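Local coordinates for UDP-glucose 4-epimerase (Campylobacter jejuni subsp. jejuni serotype O:2, PDB 7K3P), which interconverts UDP-glucose and UDP-galactose with the help of bound NAD and probably also epimerises the N-acetylated UDP-sugars, at residues 268-273 and 318-323. The protein carries 2 engineered substitutions. Sequence-based numbering, arbitrary orientation.
Sequences NVFNVG and RNLTSW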
ATOM      1  N   ASN A 268       0.078  18.335   5.332  1.00 27.00           N
ATOM      2  CA  ASN A 268      -0.745  18.043   6.502  1.00 29.61           C
ATOM      3  C   ASN A 268      -1.906  17.115   6.184  1.00 29.84           C
ATOM      4  O   ASN A 268      -2.228  16.889   5.011  1.00 27.35           O
ATOM      5  CB  ASN A 268      -1.286  19.345   7.114  1.00 26.41           C
ATOM      6  CG  ASN A 268      -1.197  19.354   8.631  1.00 32.22           C
ATOM      7  OD1 ASN A 268      -1.231  18.301   9.273  1.00 33.23           O
ATOM      8  ND2 ASN A 268      -1.072  20.544   9.212  1.00 25.50           N
ATOM      9  N   VAL A 269      -2.544  16.599   7.235  1.00 27.40           N
ATOM     10  CA  VAL A 269      -3.762  15.802   7.078  1.00 24.76           C
ATOM     11  C   VAL A 269      -4.865  16.405   7.947  1.00 23.76           C
ATOM     12  O   VAL A 269      -4.608  16.823   9.080  1.00 25.87           O
ATOM     13  CB  VAL A 269      -3.492  14.311   7.418  1.00 27.52           C
ATOM     14  CG1 VAL A 269      -2.742  14.197   8.750  1.00 29.97           C
ATOM     15  CG2 VAL A 269      -4.782  13.501   7.439  1.00 25.40           C
ATOM     16  N   PHE A 270      -6.080  16.486   7.410  1.00 22.44           N
ATOM     17  CA  PHE A 270      -7.194  17.090   8.128  1.00 26.12           C
ATOM     18  C   PHE A 270      -8.407  16.193   8.058  1.00 28.90           C
ATOM     19  O   PHE A 270      -8.750  15.695   6.970  1.00 20.88           O
ATOM     20  CB  PHE A 270      -7.629  18.424   7.488  1.00 27.22           C
ATOM     21  CG  PHE A 270      -6.618  19.530   7.599  1.00 27.98           C
ATOM     22  CD1 PHE A 270      -6.321  20.102   8.831  1.00 26.03           C
ATOM     23  CD2 PHE A 270      -5.997  20.025   6.457  1.00 27.23           C
ATOM     24  CE1 PHE A 270      -5.399  21.136   8.930  1.00 31.01           C
ATOM     25  CE2 PHE A 270      -5.064  21.063   6.540  1.00 32.61           C
ATOM     26  CZ  PHE A 270      -4.762  21.623   7.787  1.00 29.11           C
ATOM     27  N   ASN A 271      -9.081  16.019   9.193  1.00 19.63           N
ATOM     28  CA  ASN A 271     -10.458  15.570   9.149  1.00 24.57           C
ATOM     29  C   ASN A 271     -11.296  16.722   8.613  1.00 23.91           C
ATOM     30  O   ASN A 271     -11.049  17.884   8.956  1.00 24.22           O
ATOM     31  CB  ASN A 271     -10.964  15.228  10.554  1.00 23.98           C
ATOM     32  CG  ASN A 271     -10.368  13.953  11.103  1.00 26.16           C
ATOM     33  OD1 ASN A 271     -10.061  13.017  10.353  1.00 24.16           O
ATOM     34  ND2 ASN A 271     -10.210  13.899  12.431  1.00 22.80           N
ATOM     35  N   VAL A 272     -12.310  16.410   7.814  1.00 21.98           N
ATOM     36  CA  VAL A 272     -13.300  17.409   7.444  1.00 23.58           C
ATOM     37  C   VAL A 272     -14.632  17.004   8.040  1.00 28.47           C
ATOM     38  O   VAL A 272     -15.158  15.933   7.721  1.00 22.80           O
ATOM     39  CB  VAL A 272     -13.461  17.543   5.923  1.00 22.23           C
ATOM     40  CG1 VAL A 272     -14.363  18.732   5.605  1.00 23.11           C
ATOM     41  CG2 VAL A 272     -12.086  17.711   5.251  1.00 21.45           C
ATOM     42  N   GLY A 273     -15.190  17.861   8.898  1.00 22.71           N
ATOM     43  CA  GLY A 273     -16.470  17.565   9.525  1.00 23.05           C
ATOM     44  C   GLY A 273     -17.003  18.762  10.302  1.00 23.30           C
ATOM     45  O   GLY A 273     -16.275  19.749  10.513  1.00 24.62           O
ATOM     46  N   ARG A 318     -10.398  23.687  11.422  1.00 29.49           N
ATOM     47  CA  ARG A 318     -10.907  25.010  11.802  1.00 32.69           C
ATOM     48  C   ARG A 318      -9.739  25.904  12.214  1.00 33.18           C
ATOM     49  O   ARG A 318      -9.651  27.072  11.816  1.00 33.45           O
ATOM     50  CB  ARG A 318     -11.919  24.900  12.959  1.00 30.19           C
ATOM     51  CG  ARG A 318     -13.321  24.413  12.537  1.00 29.87           C
ATOM     52  CD  ARG A 318     -14.371  24.674  13.651  1.00 27.47           C
ATOM     53  NE  ARG A 318     -13.849  24.254  14.952  1.00 27.65           N
ATOM     54  CZ  ARG A 318     -14.037  23.057  15.491  1.00 29.71           C
ATOM     55  NH1 ARG A 318     -14.753  22.133  14.847  1.00 26.94           N
ATOM     56  NH2 ARG A 318     -13.505  22.780  16.672  1.00 29.72           N
ATOM     57  N   ASN A 319      -8.842  25.333  13.014  1.00 27.50           N
ATOM     58  CA  ASN A 319      -7.682  26.052  13.515  1.00 33.86           C
ATOM     59  C   ASN A 319      -6.681  26.522  12.437  1.00 40.41           C
ATOM     60  O   ASN A 319      -6.191  27.657  12.493  1.00 35.77           O
ATOM     61  CB  ASN A 319      -6.982  25.194  14.570  1.00 36.05           C
ATOM     62  CG  ASN A 319      -5.793  25.890  15.200  1.00 48.60           C
ATOM     63  OD1 ASN A 319      -4.751  25.270  15.441  1.00 54.82           O
ATOM     64  ND2 ASN A 319      -5.937  27.191  15.473  1.00 52.97           N
ATOM     65  N   LEU A 320      -6.396  25.667  11.453  1.00 34.25           N
ATOM     66  CA  LEU A 320      -5.299  25.916  10.511  1.00 31.04           C
ATOM     67  C   LEU A 320      -5.706  26.459   9.130  1.00 32.13           C
ATOM     68  O   LEU A 320      -4.853  26.886   8.342  1.00 35.92           O
ATOM     69  CB  LEU A 320      -4.449  24.653  10.356  1.00 31.04           C
ATOM     70  CG  LEU A 320      -3.281  24.465  11.324  1.00 39.81           C
ATOM     71  CD1 LEU A 320      -3.630  24.998  12.687  1.00 40.43           C
ATOM     72  CD2 LEU A 320      -2.861  22.989  11.411  1.00 27.63           C
ATOM     73  N   THR A 321      -6.999  26.461   8.833  1.00 29.86           N
ATOM     74  CA  THR A 321      -7.455  26.900   7.522  1.00 31.31           C
ATOM     75  C   THR A 321      -8.636  27.864   7.604  1.00 34.11           C
ATOM     76  O   THR A 321      -9.169  28.136   8.678  1.00 36.06           O
ATOM     77  CB  THR A 321      -7.867  25.698   6.642  1.00 31.33           C
ATOM     78  OG1 THR A 321      -9.247  25.371   6.881  1.00 29.48           O
ATOM     79  CG2 THR A 321      -6.986  24.493   6.950  1.00 27.05           C
ATOM     80  N   SER A 322      -9.052  28.351   6.445  1.00 33.30           N
ATOM     81  CA  SER A 322     -10.141  29.304   6.361  1.00 39.92           C
ATOM     82  C   SER A 322     -11.459  28.590   6.086  1.00 32.84           C
ATOM     83  O   SER A 322     -12.452  29.239   5.762  1.00 29.88           O
ATOM     84  CB  SER A 322      -9.874  30.267   5.207  1.00 39.61           C
ATOM     85  OG  SER A 322      -9.903  29.554   3.972  1.00 45.89           O
ATOM     86  N   TRP A 323     -11.473  27.259   6.187  1.00 31.66           N
ATOM     87  CA  TRP A 323     -12.691  26.518   5.859  1.00 30.02           C
ATOM     88  C   TRP A 323     -13.834  26.849   6.823  1.00 29.97           C
ATOM     89  O   TRP A 323     -13.682  26.730   8.037  1.00 30.00           O
ATOM     90  CB  TRP A 323     -12.449  25.005   5.846  1.00 26.50           C
ATOM     91  CG  TRP A 323     -13.681  24.250   5.469  1.00 27.02           C
ATOM     92  CD1 TRP A 323     -14.357  24.325   4.279  1.00 29.67           C
ATOM     93  CD2 TRP A 323     -14.392  23.305   6.269  1.00 26.72           C
ATOM     94  NE1 TRP A 323     -15.454  23.504   4.305  1.00 26.72           N
ATOM     95  CE2 TRP A 323     -15.494  22.848   5.527  1.00 27.08           C
ATOM     96  CE3 TRP A 323     -14.219  22.802   7.576  1.00 28.16           C
ATOM     97  CZ2 TRP A 323     -16.409  21.910   6.004  1.00 28.87           C
ATOM     98  CZ3 TRP A 323     -15.126  21.876   8.066  1.00 21.10           C
ATOM     99  CH2 TRP A 323     -16.204  21.434   7.281  1.00 27.10           C
TER
HETATM  100  O   HOH W   1     -15.907  21.925  11.939  1.00 27.22           O
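Val272 lays CG1 over the six-membered ring of Trp323, a CH-pi contact with 3.9 Å from that CG1 to the ring centroid and 22° off the normal. The methyl is displaced toward the rim, near CH2 and CZ2, and Val272 reaches it with CG1 anti to its backbone N (chi1 -172°). In a second CH-pi contact, Thr321 CG2 meets the Phe270 ring off-centre, its closest approach being 3.7 Å to Phe270 CZ.

Plain apolar contact extends this second patch: Leu320 CB sits 3.9 Å from Phe270 CE1, the two side chains crossing at about a right angle. Leu320 CD2 also lies 3.7 Å from Asn268 ND2, an amide nitrogen that bonds to Tyr261 OH, while Asn268 OD1 is bonded to Lys316 NZ.

Polar links are indirect. Gly273 O lies in the plane of the Trp323 ring, 3.4 Å from CZ3, and accepts from a water 2.6 Å away; that water in turn accepts from Arg318 NH1 in the guanidinium plane. Within 318-323, Trp323 N donates to Thr321 OG1 (3.0 Å, 165°), an ST turn just after helix 315-320. Thr321 OG1 also bonds to Ile317 O.

Strand 268-271 is an edge strand, within this chain, of the seven-stranded parallel Rossmann-type sheet, and helix 315-320 with the turn after it packs against one side of it. Direct contact is thus mostly between carbon atoms, with Gly273 O and Asn268 ND2 as polar exceptions, whereas the bonds from Trp323 N to Thr321 OG1 and between Trp323 NE1 and Ser253 OG probably help to fix the groups that make it.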